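Local coordinates for protein salicylaldehyde dehydrogenase NahF (Pseudomonas putida, PDB 4JZ6) that probably catalyses the NAD+-dependent oxidation of salicylaldehyde to salicylate, a step in the naphthalene degradation pathway, at residues R431-A436 with V448-S453; K408-A413 with L437-S442; S272-L277 with K287-G292; E316-F321 with T402-C407. One frame throughout, in Å; residues are numbered along the deposited sequence.

Contact 1: R431-A436 with V448-S453. With SO4 (sulfate ion), chain E.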
loop_
_atom_site.group_PDB
_atom_site.type_symbol
_atom_site.label_atom_id
_atom_site.label_comp_id
_atom_site.label_asym_id
_atom_site.label_seq_id
_atom_site.Cartn_x
_atom_site.Cartn_y
_atom_site.Cartn_z
ATOM N N ARG A 431 6.980 -35.971 -1.781
ATOM C CA ARG A 431 7.403 -36.611 -3.022
ATOM C C ARG A 431 6.383 -36.462 -4.161
ATOM O O ARG A 431 6.771 -36.385 -5.326
ATOM C CB ARG A 431 7.767 -38.077 -2.786
ATOM C CG ARG A 431 9.122 -38.263 -2.132
ATOM C CD ARG A 431 9.520 -39.724 -2.056
ATOM N NE ARG A 431 10.963 -39.863 -1.877
ATOM C CZ ARG A 431 11.557 -40.116 -0.715
ATOM N NH1 ARG A 431 10.830 -40.272 0.389
ATOM N NH2 ARG A 431 12.880 -40.218 -0.660
ATOM N N ASP A 432 5.090 -36.438 -3.823
ATOM C CA ASP A 432 4.031 -36.091 -4.778
ATOM C C ASP A 432 3.963 -34.577 -4.850
ATOM O O ASP A 432 3.462 -33.922 -3.934
ATOM C CB ASP A 432 2.685 -36.677 -4.329
ATOM C CG ASP A 432 1.515 -36.321 -5.254
ATOM O OD1 ASP A 432 1.628 -35.435 -6.132
ATOM O OD2 ASP A 432 0.446 -36.941 -5.067
ATOM N N ILE A 433 4.474 -34.025 -5.944
ATOM C CA ILE A 433 4.511 -32.585 -6.108
ATOM C C ILE A 433 3.116 -31.999 -6.391
ATOM O O ILE A 433 2.806 -30.877 -5.966
ATOM C CB ILE A 433 5.566 -32.163 -7.163
ATOM C CG1 ILE A 433 6.960 -32.123 -6.525
ATOM C CG2 ILE A 433 5.252 -30.789 -7.737
ATOM C CD1 ILE A 433 7.854 -33.265 -6.891
ATOM N N ASN A 434 2.271 -32.763 -7.079
ATOM C CA ASN A 434 0.894 -32.333 -7.300
ATOM C C ASN A 434 0.244 -32.010 -5.974
ATOM O O ASN A 434 -0.360 -30.950 -5.815
ATOM C CB ASN A 434 0.077 -33.401 -8.029
ATOM C CG ASN A 434 0.244 -33.338 -9.529
ATOM O OD1 ASN A 434 0.818 -32.389 -10.059
ATOM N ND2 ASN A 434 -0.264 -34.348 -10.225
ATOM N N ARG A 435 0.393 -32.916 -5.014
ATOM C CA ARG A 435 -0.119 -32.662 -3.677
ATOM C C ARG A 435 0.572 -31.473 -3.012
ATOM O O ARG A 435 -0.094 -30.543 -2.551
ATOM C CB ARG A 435 0.010 -33.885 -2.785
ATOM C CG ARG A 435 -0.338 -33.565 -1.352
ATOM C CD ARG A 435 -0.746 -34.797 -0.593
ATOM N NE ARG A 435 0.391 -35.458 0.032
ATOM C CZ ARG A 435 0.274 -36.485 0.865
ATOM N NH1 ARG A 435 -0.926 -36.958 1.162
ATOM N NH2 ARG A 435 1.349 -37.036 1.405
ATOM N N ALA A 436 1.902 -31.507 -2.959
ATOM C CA ALA A 436 2.668 -30.426 -2.344
ATOM C C ALA A 436 2.224 -29.065 -2.887
ATOM O O ALA A 436 2.142 -28.084 -2.147
ATOM C CB ALA A 436 4.157 -30.639 -2.568
ATOM N N VAL A 448 6.482 -19.439 -0.937
ATOM C CA VAL A 448 6.257 -20.876 -0.778
ATOM C C VAL A 448 7.321 -21.659 -1.550
ATOM O O VAL A 448 7.526 -21.431 -2.745
ATOM C CB VAL A 448 4.855 -21.291 -1.273
ATOM C CG1 VAL A 448 4.692 -22.793 -1.218
ATOM C CG2 VAL A 448 3.785 -20.613 -0.442
ATOM N N HIS A 449 8.007 -22.573 -0.872
ATOM C CA HIS A 449 9.075 -23.326 -1.523
ATOM C C HIS A 449 8.810 -24.823 -1.529
ATOM O O HIS A 449 8.872 -25.485 -0.487
ATOM C CB HIS A 449 10.422 -23.002 -0.881
ATOM C CG HIS A 449 10.755 -21.545 -0.924
ATOM N ND1 HIS A 449 10.983 -20.871 -2.106
ATOM C CD2 HIS A 449 10.865 -20.626 0.062
ATOM C CE1 HIS A 449 11.233 -19.603 -1.845
ATOM N NE2 HIS A 449 11.171 -19.425 -0.538
ATOM N N ILE A 450 8.506 -25.351 -2.713
ATOM C CA ILE A 450 8.184 -26.768 -2.851
ATOM C C ILE A 450 9.461 -27.599 -2.803
ATOM O O ILE A 450 10.309 -27.515 -3.695
ATOM C CB ILE A 450 7.412 -27.056 -4.144
ATOM C CG1 ILE A 450 6.148 -26.189 -4.219
ATOM C CG2 ILE A 450 7.074 -28.530 -4.235
ATOM C CD1 ILE A 450 5.258 -26.267 -2.993
ATOM N N ASN A 451 9.580 -28.397 -1.748
ATOM C CA ASN A 451 10.800 -29.138 -1.455
ATOM C C ASN A 451 12.019 -28.211 -1.325
ATOM O O ASN A 451 13.108 -28.518 -1.805
ATOM C CB ASN A 451 11.022 -30.243 -2.487
ATOM C CG ASN A 451 9.925 -31.287 -2.461
ATOM O OD1 ASN A 451 9.575 -31.807 -1.405
ATOM N ND2 ASN A 451 9.371 -31.591 -3.625
ATOM N N GLY A 452 11.814 -27.077 -0.662
ATOM C CA GLY A 452 12.890 -26.147 -0.378
ATOM C C GLY A 452 12.808 -25.595 1.033
ATOM O O GLY A 452 11.785 -25.744 1.701
ATOM N N SER A 453 13.878 -24.954 1.493
ATOM C CA SER A 453 13.887 -24.380 2.834
ATOM C C SER A 453 13.001 -23.141 2.899
ATOM O O SER A 453 12.547 -22.640 1.870
ATOM C CB SER A 453 15.313 -24.020 3.260
ATOM O OG SER A 453 15.715 -22.772 2.719
HETATM S S SO4 E . 13.659 -40.946 2.985
HETATM O O1 SO4 E . 13.279 -42.010 3.913
HETATM O O2 SO4 E . 13.759 -41.505 1.639
HETATM O O3 SO4 E . 12.625 -39.917 3.013
HETATM O O4 SO4 E . 14.947 -40.363 3.367
#
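The carboxamide of N451 reaches I433 with its nitrogen: ND2 of N451 lies 3.8 Å from CG1 of I433, the two side chains crossing at a slant. A second flat group, the guanidinium of R431, carries a sulfate ion at its edge, with the sulfur in plane; NH2 of R431 donates to O2 of the sulfate at 2.8 Å and NH1 to O3 at 3.2 Å. Beside the amide, CG2 of I450 sits 4.0 Å from CB of A436, and CD1 of I450 comes to 3.7 Å from the carbonyl O of A436. Chi1 of I450 (-55°) puts CG2 anti to the backbone N, and the bend at chi2 (-52°) brings CD1 to that carbonyl. N451 takes the third position of a type II turn from H449 to G452, and its OD1 is held by G430 N. D432 caps helix 433-442: R435 N donates to OD1 of D432 at 3.0 Å, from above the carboxylate plane. F494 of the second subunit packs on both I433 and N451. The contact joins helix and second strand of the beta-alpha-beta unit 425-429, 433-442, 447-450, and strand 447-450 pairs in parallel with a strand of the second subunit, continuing the sheet across the interface. No polar pair joins the two segments directly; alkyl groups pack on each other and on the N451 amide.

Contact 2: K408-A413 with L437-S442. With SO4 (sulfate ion), chain F.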
loop_
_atom_site.group_PDB
_atom_site.type_symbol
_atom_site.label_atom_id
_atom_site.label_comp_id
_atom_site.label_asym_id
_atom_site.label_seq_id
_atom_site.Cartn_x
_atom_site.Cartn_y
_atom_site.Cartn_z
ATOM N N LYS A 408 -2.294 -34.627 11.271
ATOM C CA LYS A 408 -2.781 -35.771 10.519
ATOM C C LYS A 408 -3.449 -35.319 9.231
ATOM O O LYS A 408 -4.568 -34.808 9.246
ATOM C CB LYS A 408 -3.759 -36.597 11.361
ATOM C CG LYS A 408 -3.077 -37.511 12.367
ATOM C CD LYS A 408 -3.849 -37.587 13.680
ATOM C CE LYS A 408 -3.102 -38.430 14.714
ATOM N NZ LYS A 408 -3.823 -38.508 16.019
ATOM N N GLY A 409 -2.757 -35.496 8.117
ATOM C CA GLY A 409 -3.372 -35.285 6.824
ATOM C C GLY A 409 -3.076 -33.945 6.185
ATOM O O GLY A 409 -2.664 -32.985 6.844
ATOM N N GLU A 410 -3.311 -33.893 4.879
ATOM C CA GLU A 410 -3.037 -32.723 4.067
ATOM C C GLU A 410 -3.877 -31.525 4.488
ATOM O O GLU A 410 -3.381 -30.394 4.547
ATOM C CB GLU A 410 -3.299 -33.071 2.606
ATOM C CG GLU A 410 -3.444 -31.894 1.680
ATOM C CD GLU A 410 -3.785 -32.338 0.281
ATOM O OE1 GLU A 410 -4.027 -31.469 -0.584
ATOM O OE2 GLU A 410 -3.809 -33.566 0.048
ATOM N N ALA A 411 -5.147 -31.779 4.789
ATOM C CA ALA A 411 -6.061 -30.709 5.172
ATOM C C ALA A 411 -5.627 -30.037 6.473
ATOM O O ALA A 411 -5.566 -28.808 6.548
ATOM C CB ALA A 411 -7.481 -31.231 5.280
ATOM N N GLU A 412 -5.315 -30.845 7.486
ATOM C CA GLU A 412 -4.919 -30.318 8.791
ATOM C C GLU A 412 -3.602 -29.550 8.695
ATOM O O GLU A 412 -3.396 -28.566 9.407
ATOM C CB GLU A 412 -4.833 -31.427 9.850
ATOM C CG GLU A 412 -4.536 -30.898 11.255
ATOM C CD GLU A 412 -4.309 -31.994 12.285
ATOM O OE1 GLU A 412 -4.162 -33.172 11.897
ATOM O OE2 GLU A 412 -4.271 -31.674 13.491
ATOM N N ALA A 413 -2.721 -29.996 7.803
ATOM C CA ALA A 413 -1.466 -29.292 7.559
ATOM C C ALA A 413 -1.734 -27.871 7.071
ATOM O O ALA A 413 -1.168 -26.907 7.588
ATOM C CB ALA A 413 -0.616 -30.048 6.553
ATOM N N LEU A 437 1.907 -29.032 -4.180
ATOM C CA LEU A 437 1.416 -27.821 -4.831
ATOM C C LEU A 437 0.051 -27.381 -4.302
ATOM O O LEU A 437 -0.178 -26.186 -4.108
ATOM C CB LEU A 437 1.362 -28.012 -6.349
ATOM C CG LEU A 437 2.681 -27.780 -7.096
ATOM C CD1 LEU A 437 2.611 -28.318 -8.514
ATOM C CD2 LEU A 437 3.022 -26.305 -7.112
ATOM N N ARG A 438 -0.846 -28.343 -4.073
ATOM C CA ARG A 438 -2.166 -28.056 -3.506
ATOM C C ARG A 438 -2.040 -27.286 -2.203
ATOM O O ARG A 438 -2.621 -26.210 -2.043
ATOM C CB ARG A 438 -2.946 -29.344 -3.230
ATOM C CG ARG A 438 -3.397 -30.103 -4.447
ATOM C CD ARG A 438 -4.366 -31.187 -4.027
ATOM N NE ARG A 438 -4.028 -32.481 -4.606
ATOM C CZ ARG A 438 -3.633 -33.536 -3.902
ATOM N NH1 ARG A 438 -3.533 -33.459 -2.585
ATOM N NH2 ARG A 438 -3.345 -34.672 -4.516
ATOM N N VAL A 439 -1.278 -27.844 -1.270
ATOM C CA VAL A 439 -1.046 -27.159 -0.007
ATOM C C VAL A 439 -0.252 -25.872 -0.247
ATOM O O VAL A 439 -0.583 -24.817 0.298
ATOM C CB VAL A 439 -0.392 -28.085 1.063
ATOM C CG1 VAL A 439 -0.155 -29.460 0.497
ATOM C CG2 VAL A 439 0.891 -27.484 1.615
ATOM N N GLY A 440 0.767 -25.955 -1.094
ATOM C CA GLY A 440 1.585 -24.795 -1.390
ATOM C C GLY A 440 0.743 -23.628 -1.863
ATOM O O GLY A 440 0.954 -22.483 -1.464
ATOM N N MET A 441 -0.241 -23.925 -2.699
ATOM C CA MET A 441 -1.064 -22.879 -3.275
ATOM C C MET A 441 -2.156 -22.390 -2.326
ATOM O O MET A 441 -2.626 -21.257 -2.440
ATOM C CB MET A 441 -1.639 -23.348 -4.606
ATOM C CG MET A 441 -0.646 -23.190 -5.740
ATOM S SD MET A 441 -1.309 -23.740 -7.306
ATOM C CE MET A 441 -0.970 -25.489 -7.235
ATOM N N SER A 442 -2.530 -23.239 -1.373
ATOM C CA SER A 442 -3.605 -22.922 -0.440
ATOM C C SER A 442 -3.144 -22.145 0.796
ATOM O O SER A 442 -3.952 -21.474 1.438
ATOM C CB SER A 442 -4.330 -24.200 -0.014
ATOM O OG SER A 442 -4.964 -24.812 -1.122
HETATM S S SO4 F . -6.184 -35.917 4.163
HETATM O O1 SO4 F . -6.278 -35.421 2.793
HETATM O O2 SO4 F . -7.278 -36.855 4.398
HETATM O O3 SO4 F . -4.909 -36.618 4.342
HETATM O O4 SO4 F . -6.296 -34.790 5.090
#
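E410 and V439 mark the closest approach of the two backbones, 7.2 Å between their CA atoms, where the first turn of helix 410-418 lies beside the later part of helix 433-442. G409 is the N-cap of the former; its phi of 99° is easy only for glycine, and a sulfate ion sits close by. A411 N donates to O4 of this sulfate at 3.2 Å, and E410 N makes a weak bond to O3. From this turn the E410 side chain runs out fully extended, CG opposite its backbone N (chi1 163°), and meets R438 at about a right angle. Both carboxylate oxygens close on one nitrogen: NH1 of R438 is 2.6 Å from OE2 of E410 and donates to OE1 at 2.9 Å, on its syn side. The two planar groups are 18° from coplanar, with CD of E410 in the guanidinium plane. Nearer the backbones, CG of E410 rests 4.3 Å from CG1 of V439. V439 and A413 both pack on I275, which places the two helices on the same face of the sheet. Two helices thus lie side by side over a mainly parallel sheet, as in alpha/beta folds generally, bridged by a salt bridge where R438 is exposed.

Contact 3: S272-L277 with K287-G292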
loop_
_atom_site.group_PDB
_atom_site.type_symbol
_atom_site.label_atom_id
_atom_site.label_comp_id
_atom_site.label_asym_id
_atom_site.label_seq_id
_atom_site.Cartn_x
_atom_site.Cartn_y
_atom_site.Cartn_z
ATOM N N SER A 272 7.635 -18.708 10.060
ATOM C CA SER A 272 7.736 -19.490 8.835
ATOM C C SER A 272 7.838 -20.998 9.059
ATOM O O SER A 272 8.763 -21.476 9.720
ATOM C CB SER A 272 8.915 -18.985 8.012
ATOM O OG SER A 272 8.659 -17.664 7.571
ATOM N N PRO A 273 6.877 -21.752 8.499
ATOM C CA PRO A 273 6.776 -23.194 8.734
ATOM C C PRO A 273 7.414 -24.030 7.629
ATOM O O PRO A 273 7.427 -23.626 6.463
ATOM C CB PRO A 273 5.264 -23.423 8.722
ATOM C CG PRO A 273 4.767 -22.423 7.702
ATOM C CD PRO A 273 5.723 -21.243 7.734
ATOM N N LEU A 274 7.941 -25.191 8.002
ATOM C CA LEU A 274 8.291 -26.204 7.021
ATOM C C LEU A 274 7.260 -27.322 7.122
ATOM O O LEU A 274 7.163 -28.006 8.149
ATOM C CB LEU A 274 9.701 -26.742 7.261
ATOM C CG LEU A 274 10.341 -27.511 6.100
ATOM C CD1 LEU A 274 10.645 -26.560 4.957
ATOM C CD2 LEU A 274 11.597 -28.246 6.526
ATOM N N ILE A 275 6.468 -27.490 6.067
ATOM C CA ILE A 275 5.464 -28.549 6.043
ATOM C C ILE A 275 6.056 -29.854 5.510
ATOM O O ILE A 275 6.469 -29.942 4.346
ATOM C CB ILE A 275 4.248 -28.162 5.190
ATOM C CG1 ILE A 275 3.643 -26.845 5.689
ATOM C CG2 ILE A 275 3.221 -29.278 5.211
ATOM C CD1 ILE A 275 2.482 -26.345 4.867
ATOM N N VAL A 276 6.099 -30.862 6.375
ATOM C CA VAL A 276 6.630 -32.168 6.015
ATOM C C VAL A 276 5.483 -33.162 5.933
ATOM O O VAL A 276 5.014 -33.650 6.955
ATOM C CB VAL A 276 7.659 -32.644 7.054
ATOM C CG1 VAL A 276 8.343 -33.906 6.593
ATOM C CG2 VAL A 276 8.680 -31.555 7.313
ATOM N N LEU A 277 5.025 -33.446 4.716
ATOM C CA LEU A 277 3.880 -34.335 4.505
ATOM C C LEU A 277 4.303 -35.777 4.724
ATOM O O LEU A 277 5.488 -36.050 4.899
ATOM C CB LEU A 277 3.289 -34.152 3.102
ATOM C CG LEU A 277 2.931 -32.716 2.696
ATOM C CD1 LEU A 277 2.677 -32.617 1.213
ATOM C CD2 LEU A 277 1.732 -32.207 3.466
ATOM N N LYS A 287 17.495 -31.741 5.985
ATOM C CA LYS A 287 18.506 -30.786 5.538
ATOM C C LYS A 287 17.949 -29.368 5.430
ATOM O O LYS A 287 18.570 -28.407 5.882
ATOM C CB LYS A 287 19.132 -31.226 4.209
ATOM C CG LYS A 287 19.894 -32.539 4.299
ATOM C CD LYS A 287 20.897 -32.712 3.171
ATOM C CE LYS A 287 20.238 -33.093 1.857
ATOM N NZ LYS A 287 21.253 -33.270 0.773
ATOM N N ALA A 288 16.770 -29.239 4.840
ATOM C CA ALA A 288 16.146 -27.928 4.730
ATOM C C ALA A 288 15.793 -27.410 6.113
ATOM O O ALA A 288 15.928 -26.221 6.397
ATOM C CB ALA A 288 14.912 -27.999 3.861
ATOM N N ALA A 289 15.338 -28.316 6.973
ATOM C CA ALA A 289 14.947 -27.944 8.324
ATOM C C ALA A 289 16.150 -27.431 9.113
ATOM O O ALA A 289 16.105 -26.341 9.683
ATOM C CB ALA A 289 14.290 -29.119 9.034
ATOM N N VAL A 290 17.226 -28.218 9.131
ATOM C CA VAL A 290 18.450 -27.841 9.835
ATOM C C VAL A 290 18.965 -26.478 9.377
ATOM O O VAL A 290 19.324 -25.630 10.196
ATOM C CB VAL A 290 19.551 -28.897 9.652
ATOM C CG1 VAL A 290 20.869 -28.394 10.202
ATOM C CG2 VAL A 290 19.151 -30.178 10.347
ATOM N N PHE A 291 18.968 -26.267 8.066
ATOM C CA PHE A 291 19.460 -25.024 7.491
ATOM C C PHE A 291 18.582 -23.826 7.841
ATOM O O PHE A 291 19.073 -22.816 8.356
ATOM C CB PHE A 291 19.579 -25.159 5.973
ATOM C CG PHE A 291 19.894 -23.870 5.272
ATOM C CD1 PHE A 291 21.161 -23.318 5.343
ATOM C CD2 PHE A 291 18.927 -23.221 4.527
ATOM C CE1 PHE A 291 21.453 -22.135 4.696
ATOM C CE2 PHE A 291 19.211 -22.040 3.875
ATOM C CZ PHE A 291 20.475 -21.495 3.960
ATOM N N GLY A 292 17.289 -23.941 7.547
ATOM C CA GLY A 292 16.357 -22.845 7.741
ATOM C C GLY A 292 16.155 -22.494 9.202
ATOM O O GLY A 292 15.873 -21.349 9.541
#
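L274 inserts one methyl against helix 282-294: its CD2 is 3.8 Å from CB of A289 and equally 3.8 Å from the backbone N of that residue. The same methyl lies 4.3 Å from CB of A288. It therefore rests where two successive small residues expose both methyl and main-chain atoms; 97 Å² of surface is buried between the segments, both sides summed. Such small side chains let the backbones come near, with 7.0 Å between the CA atoms of L274 and A289. The leucine reaches the helix because a chi1 of -164° sets CG beside the carbonyl carbon, carrying the branched end out from the strand. Behind these first contacts, the helix is kept in shape by its own bonds, such as G292 N to A288 O at 2.9 Å. On the strand side, backbone bonds tie L274 to R306 on one neighbour and I275 to G427 and F429 on the other. A second shell closes around the methyl groups: L307 touches both L274 and A289, and F429 touches both L274 and A288. K287, on the outer side, forms a salt bridge with E495 of the second subunit, while Y498 of that subunit packs on A288. The contact thus joins the first strand and the helix of the beta-alpha-beta crossover 273-276, 282-294 and 306-310, with helix 311-327 alongside, its F317 and F321 packing on A289.

Contact 4: E316-F321 with T402-C407. With SO4 (sulfate ion), chain E.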
loop_
_atom_site.group_PDB
_atom_site.type_symbol
_atom_site.label_atom_id
_atom_site.label_comp_id
_atom_site.label_asym_id
_atom_site.label_seq_id
_atom_site.Cartn_x
_atom_site.Cartn_y
_atom_site.Cartn_z
ATOM N N GLU A 316 10.181 -40.397 13.167
ATOM C CA GLU A 316 11.388 -40.662 12.397
ATOM C C GLU A 316 12.067 -39.355 12.019
ATOM O O GLU A 316 13.278 -39.207 12.183
ATOM C CB GLU A 316 11.059 -41.462 11.142
ATOM C CG GLU A 316 12.255 -41.761 10.258
ATOM C CD GLU A 316 11.851 -42.406 8.941
ATOM O OE1 GLU A 316 10.661 -42.774 8.788
ATOM O OE2 GLU A 316 12.720 -42.539 8.052
ATOM N N PHE A 317 11.277 -38.407 11.522
ATOM C CA PHE A 317 11.795 -37.103 11.119
ATOM C C PHE A 317 12.432 -36.356 12.283
ATOM O O PHE A 317 13.514 -35.780 12.143
ATOM C CB PHE A 317 10.688 -36.241 10.511
ATOM C CG PHE A 317 11.090 -34.812 10.293
ATOM C CD1 PHE A 317 11.762 -34.439 9.141
ATOM C CD2 PHE A 317 10.800 -33.841 11.243
ATOM C CE1 PHE A 317 12.138 -33.125 8.941
ATOM C CE2 PHE A 317 11.175 -32.529 11.051
ATOM C CZ PHE A 317 11.843 -32.167 9.898
ATOM N N VAL A 318 11.744 -36.348 13.421
ATOM C CA VAL A 318 12.243 -35.663 14.608
ATOM C C VAL A 318 13.568 -36.266 15.067
ATOM O O VAL A 318 14.486 -35.546 15.454
ATOM C CB VAL A 318 11.205 -35.676 15.762
ATOM C CG1 VAL A 318 11.822 -35.177 17.060
ATOM C CG2 VAL A 318 10.000 -34.830 15.401
ATOM N N ALA A 319 13.675 -37.588 14.993
ATOM C CA ALA A 319 14.904 -38.267 15.392
ATOM C C ALA A 319 16.105 -37.821 14.553
ATOM O O ALA A 319 17.165 -37.507 15.094
ATOM C CB ALA A 319 14.730 -39.776 15.326
ATOM N N ARG A 320 15.934 -37.787 13.234
ATOM C CA ARG A 320 17.013 -37.371 12.343
ATOM C C ARG A 320 17.362 -35.901 12.558
ATOM O O ARG A 320 18.535 -35.539 12.658
ATOM C CB ARG A 320 16.645 -37.614 10.876
ATOM C CG ARG A 320 16.305 -39.056 10.550
ATOM C CD ARG A 320 16.463 -39.319 9.060
ATOM N NE ARG A 320 15.719 -40.496 8.619
ATOM C CZ ARG A 320 15.494 -40.800 7.343
ATOM N NH1 ARG A 320 15.957 -40.013 6.379
ATOM N NH2 ARG A 320 14.802 -41.888 7.027
ATOM N N PHE A 321 16.328 -35.066 12.625
ATOM C CA PHE A 321 16.474 -33.635 12.869
ATOM C C PHE A 321 17.303 -33.397 14.133
ATOM O O PHE A 321 18.218 -32.571 14.145
ATOM C CB PHE A 321 15.086 -33.009 13.015
ATOM C CG PHE A 321 15.080 -31.508 13.012
ATOM C CD1 PHE A 321 16.126 -30.790 12.452
ATOM C CD2 PHE A 321 14.015 -30.812 13.571
ATOM C CE1 PHE A 321 16.110 -29.402 12.455
ATOM C CE2 PHE A 321 13.991 -29.432 13.576
ATOM C CZ PHE A 321 15.040 -28.723 13.019
ATOM N N THR A 402 13.333 -23.876 17.708
ATOM C CA THR A 402 12.258 -24.106 16.753
ATOM C C THR A 402 11.298 -25.182 17.279
ATOM O O THR A 402 11.675 -26.001 18.128
ATOM C CB THR A 402 12.816 -24.475 15.360
ATOM O OG1 THR A 402 11.803 -24.282 14.366
ATOM C CG2 THR A 402 13.309 -25.917 15.331
ATOM N N VAL A 403 10.058 -25.167 16.787
ATOM C CA VAL A 403 9.019 -26.054 17.314
ATOM C C VAL A 403 8.443 -27.036 16.291
ATOM O O VAL A 403 8.314 -26.725 15.103
ATOM C CB VAL A 403 7.856 -25.263 17.957
ATOM C CG1 VAL A 403 8.378 -24.344 19.042
ATOM C CG2 VAL A 403 7.090 -24.477 16.908
ATOM N N VAL A 404 8.102 -28.227 16.773
ATOM C CA VAL A 404 7.470 -29.245 15.948
ATOM C C VAL A 404 5.988 -29.359 16.285
ATOM O O VAL A 404 5.622 -29.630 17.431
ATOM C CB VAL A 404 8.121 -30.627 16.148
ATOM C CG1 VAL A 404 7.642 -31.591 15.089
ATOM C CG2 VAL A 404 9.630 -30.511 16.106
ATOM N N ILE A 405 5.136 -29.138 15.287
ATOM C CA ILE A 405 3.711 -29.389 15.447
ATOM C C ILE A 405 3.324 -30.582 14.590
ATOM O O ILE A 405 3.516 -30.575 13.374
ATOM C CB ILE A 405 2.864 -28.182 15.032
ATOM C CG1 ILE A 405 3.376 -26.913 15.717
ATOM C CG2 ILE A 405 1.410 -28.434 15.376
ATOM C CD1 ILE A 405 2.852 -25.636 15.104
ATOM N N ARG A 406 2.803 -31.619 15.231
ATOM C CA ARG A 406 2.406 -32.820 14.519
ATOM C C ARG A 406 0.976 -32.671 14.024
ATOM O O ARG A 406 0.157 -32.001 14.657
ATOM C CB ARG A 406 2.541 -34.042 15.424
ATOM C CG ARG A 406 3.978 -34.394 15.755
ATOM C CD ARG A 406 4.083 -35.207 17.027
ATOM N NE ARG A 406 5.469 -35.542 17.334
ATOM C CZ ARG A 406 5.987 -36.762 17.239
ATOM N NH1 ARG A 406 7.264 -36.960 17.539
ATOM N NH2 ARG A 406 5.232 -37.786 16.857
ATOM N N CYS A 407 0.680 -33.290 12.885
ATOM C CA CYS A 407 -0.649 -33.200 12.296
ATOM C C CYS A 407 -1.010 -34.478 11.567
ATOM O O CYS A 407 -0.148 -35.307 11.280
ATOM C CB CYS A 407 -0.731 -32.024 11.324
ATOM S SG CYS A 407 0.229 -32.231 9.797
HETATM S S SO4 E . 13.659 -40.946 2.985
HETATM O O1 SO4 E . 13.279 -42.010 3.913
HETATM O O2 SO4 E . 13.759 -41.505 1.639
HETATM O O3 SO4 E . 12.625 -39.917 3.013
HETATM O O4 SO4 E . 14.947 -40.363 3.367
#
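V318 and V404 meet through one methyl each, CG2 of V318 lying 4.0 Å from CG1 of V404, where helix 311-327 packs on one face of the seven-stranded mixed sheet, nearly antiparallel to strand 401-407. The short segments are 11.1 Å apart between axes, at 166°. In V318, a chi1 of 170° lodges CG2 beside the backbone N, from where it faces the strand and touches two of its residues. The second is R406, whose chain stays extended from CG to NE and crosses the valine at about a right angle, setting NH1 of R406 4.1 Å from the same CG2 of V318. One turn on, F321 offers the rim of its ring: CE2 of F321 is 4.0 Å from CG2 of T402, with that methyl near the ring plane. The threonine rotamer (chi1 -162°) turns OG1 to bond T304 O and wedges the methyl between backbone N and carbonyl carbon, where it meets the phenyl. On the far side of the helix, R320 extends away from the strand, and its NH1 donates to O4 of a sulfate ion at 3.2 Å. Methyls, a ring and NH1 of R406 thus pack the helix on the sheet. That nitrogen serves twice: it rests against V318 while salt-bridged to D384 and D315, carboxylates that probably balance its charge at an otherwise apolar interface.

Overall arrangement
All four contacts belong to one alpha/beta unit, built around the seven-stranded sheet. Contacts 3 and 4 lie on one face, their centres 10 Å apart, and interlock where CE1 of F321 comes 3.7 Å from N of V290. Contact 2 is on the other face; CD1 of I275 from contact 3 meets CG2 of V439 at 3.8 Å. Contacts 1 and 2 share helix 433-442, with centres 10 Å apart. Contacts 1 and 4 do not touch, being about 8 Å apart at their nearest atoms, yet R431 and R320 grip the same sulfate. Contacts 1, 2 and 3 also border the second subunit. The salicylaldehyde pockets and E267, the predicted active-site residue, lie away from all four.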